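Local atomic coordinates of molybdate-binding protein MolA (Haemophilus influenzae, PDB entry 3PSH), a protein that binds molybdate and tungstate in the periplasm and delivers molybdate to the MolBC ABC transporter for low-affinity import. Residues M282-A287 / N312-K317. Numbering follows the deposited sequence.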
loop_
_atom_site.group_PDB
_atom_site.type_symbol
_atom_site.label_atom_id
_atom_site.label_comp_id
_atom_site.label_asym_id
_atom_site.label_seq_id
_atom_site.Cartn_x
_atom_site.Cartn_y
_atom_site.Cartn_z
ATOM N N MET A 282 -0.512 -3.677 -1.895
ATOM C CA MET A 282 -1.734 -3.322 -2.587
ATOM C C MET A 282 -1.751 -4.172 -3.820
ATOM O O MET A 282 -0.671 -4.486 -4.362
ATOM C CB MET A 282 -1.747 -1.819 -3.003
ATOM C CG MET A 282 -1.546 -0.761 -1.925
ATOM S SD MET A 282 -3.136 -0.158 -1.144
ATOM C CE MET A 282 -3.958 -1.686 -0.706
ATOM N N PRO A 283 -2.951 -4.623 -4.226
ATOM C CA PRO A 283 -2.997 -5.641 -5.253
ATOM C C PRO A 283 -2.328 -5.188 -6.524
ATOM O O PRO A 283 -1.698 -6.037 -7.187
ATOM C CB PRO A 283 -4.508 -5.861 -5.506
ATOM C CG PRO A 283 -5.242 -4.604 -4.794
ATOM C CD PRO A 283 -4.290 -4.204 -3.693
ATOM N N GLU A 284 -2.509 -3.932 -6.919
ATOM C CA GLU A 284 -1.828 -3.446 -8.159
ATOM C C GLU A 284 -0.343 -3.357 -8.048
ATOM O O GLU A 284 0.353 -3.403 -9.080
ATOM C CB GLU A 284 -2.400 -2.078 -8.642
ATOM C CG GLU A 284 -2.113 -0.869 -7.723
ATOM C CD GLU A 284 -2.987 -0.684 -6.491
ATOM O OE1 GLU A 284 -3.682 -1.649 -6.086
ATOM O OE2 GLU A 284 -2.963 0.447 -5.940
ATOM N N ALA A 285 0.140 -3.177 -6.826
ATOM C CA ALA A 285 1.625 -3.098 -6.584
ATOM C C ALA A 285 2.228 -4.445 -6.853
ATOM O O ALA A 285 3.281 -4.474 -7.486
ATOM C CB ALA A 285 1.898 -2.681 -5.204
ATOM N N LEU A 286 1.594 -5.537 -6.387
ATOM C CA LEU A 286 2.084 -6.928 -6.773
ATOM C C LEU A 286 1.980 -7.149 -8.260
ATOM O O LEU A 286 2.992 -7.405 -8.972
ATOM C CB LEU A 286 1.283 -8.054 -6.030
ATOM C CG LEU A 286 1.815 -8.108 -4.571
ATOM C CD1 LEU A 286 1.522 -6.926 -3.571
ATOM C CD2 LEU A 286 1.301 -9.447 -3.932
ATOM N N ALA A 287 0.752 -6.991 -8.785
ATOM C CA ALA A 287 0.458 -7.459 -10.119
ATOM C C ALA A 287 1.284 -6.657 -11.195
ATOM O O ALA A 287 1.929 -7.222 -12.140
ATOM C CB ALA A 287 -1.008 -7.371 -10.346
ATOM N N ASN A 312 -3.200 -1.711 -18.713
ATOM C CA ASN A 312 -4.513 -1.350 -19.277
ATOM C C ASN A 312 -5.641 -2.319 -18.886
ATOM O O ASN A 312 -6.722 -1.847 -18.420
ATOM C CB ASN A 312 -4.506 -1.268 -20.785
ATOM C CG ASN A 312 -5.860 -0.762 -21.317
ATOM O OD1 ASN A 312 -6.255 0.382 -20.999
ATOM N ND2 ASN A 312 -6.599 -1.615 -22.065
ATOM N N ASP A 313 -5.394 -3.630 -19.036
ATOM C CA ASP A 313 -6.396 -4.648 -18.751
ATOM C C ASP A 313 -6.843 -4.545 -17.233
ATOM O O ASP A 313 -8.019 -4.652 -16.882
ATOM C CB ASP A 313 -5.841 -6.071 -18.996
ATOM C CG ASP A 313 -5.647 -6.378 -20.485
ATOM O OD1 ASP A 313 -6.251 -5.635 -21.285
ATOM O OD2 ASP A 313 -4.811 -7.304 -20.758
ATOM N N TYR A 314 -5.828 -4.327 -16.381
ATOM C CA TYR A 314 -6.011 -4.226 -14.949
ATOM C C TYR A 314 -6.818 -2.945 -14.614
ATOM O O TYR A 314 -7.800 -3.026 -13.792
ATOM C CB TYR A 314 -4.631 -4.191 -14.221
ATOM C CG TYR A 314 -4.723 -4.259 -12.638
ATOM C CD1 TYR A 314 -4.414 -5.411 -11.996
ATOM C CD2 TYR A 314 -5.231 -3.192 -11.935
ATOM C CE1 TYR A 314 -4.537 -5.511 -10.538
ATOM C CE2 TYR A 314 -5.293 -3.194 -10.556
ATOM C CZ TYR A 314 -4.990 -4.396 -9.831
ATOM O OH TYR A 314 -5.134 -4.487 -8.432
ATOM N N TYR A 315 -6.428 -1.822 -15.191
ATOM C CA TYR A 315 -7.105 -0.543 -14.919
ATOM C C TYR A 315 -8.540 -0.627 -15.448
ATOM O O TYR A 315 -9.440 -0.212 -14.734
ATOM C CB TYR A 315 -6.368 0.675 -15.453
ATOM C CG TYR A 315 -5.410 1.258 -14.463
ATOM C CD1 TYR A 315 -4.310 0.534 -13.956
ATOM C CD2 TYR A 315 -5.582 2.571 -13.976
ATOM C CE1 TYR A 315 -3.419 1.175 -12.997
ATOM C CE2 TYR A 315 -4.682 3.219 -13.099
ATOM C CZ TYR A 315 -3.578 2.464 -12.575
ATOM O OH TYR A 315 -2.780 3.127 -11.654
ATOM N N GLN A 316 -8.765 -1.253 -16.595
ATOM C CA GLN A 316 -10.141 -1.214 -17.138
ATOM C C GLN A 316 -11.033 -2.094 -16.237
ATOM O O GLN A 316 -12.207 -1.711 -15.984
ATOM C CB GLN A 316 -10.127 -1.745 -18.592
ATOM C CG GLN A 316 -9.356 -0.797 -19.543
ATOM C CD GLN A 316 -10.125 0.464 -19.906
ATOM O OE1 GLN A 316 -11.286 0.623 -19.572
ATOM N NE2 GLN A 316 -9.416 1.432 -20.538
ATOM N N LYS A 317 -10.443 -3.188 -15.686
ATOM C CA LYS A 317 -11.184 -4.122 -14.821
ATOM C C LYS A 317 -11.497 -3.572 -13.421
ATOM O O LYS A 317 -12.699 -3.498 -13.016
ATOM C CB LYS A 317 -10.526 -5.504 -14.735
ATOM C CG LYS A 317 -11.119 -6.372 -13.662
ATOM C CD LYS A 317 -12.357 -7.127 -14.157
ATOM C CE LYS A 317 -12.964 -7.937 -12.995
ATOM N NZ LYS A 317 -14.402 -8.344 -13.529
#
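The phenol oxygen of Y314 is set against the first turn of helix 283-297 and hydrogen-bonds to OE1 of Q34, on helix 26-34. OH of Y314 lies 3.3 Å from CB of P283, and the two side chains cross at about a right angle. Backbone N of E284 is 3.1 Å from OH of Y314, but the angle is too poor for a hydrogen bond. CB of Y314 points toward the other helix, and CG anti to the backbone N (chi1 -173°) carries the ring on to it. The ring bridges two nearly antiparallel helix segments, whose axes approach to 11.7 Å. CB of E284 meets the ring obliquely, 3.6 Å from CE2 of Y314. CB of A287, one turn further on, is 4.0 Å from CE1 of Y314.

The E284 chain bends at chi2 (-80°), and its carboxylate plane is turned 48° from the phenol ring. OE1 of E284 accepts a hydrogen bond from Q34, the residue that also binds Y314, while OE2 forms a salt bridge with K276 and a hydrogen bond with N30. These partners fix the buried carboxylate and probably favour its charged form. The contact joins the C-terminal helix 307-319 to the start of helix 283-297, just after the molybdate ligands G279 and Y280, in the two-lobed fold of a periplasmic binding protein.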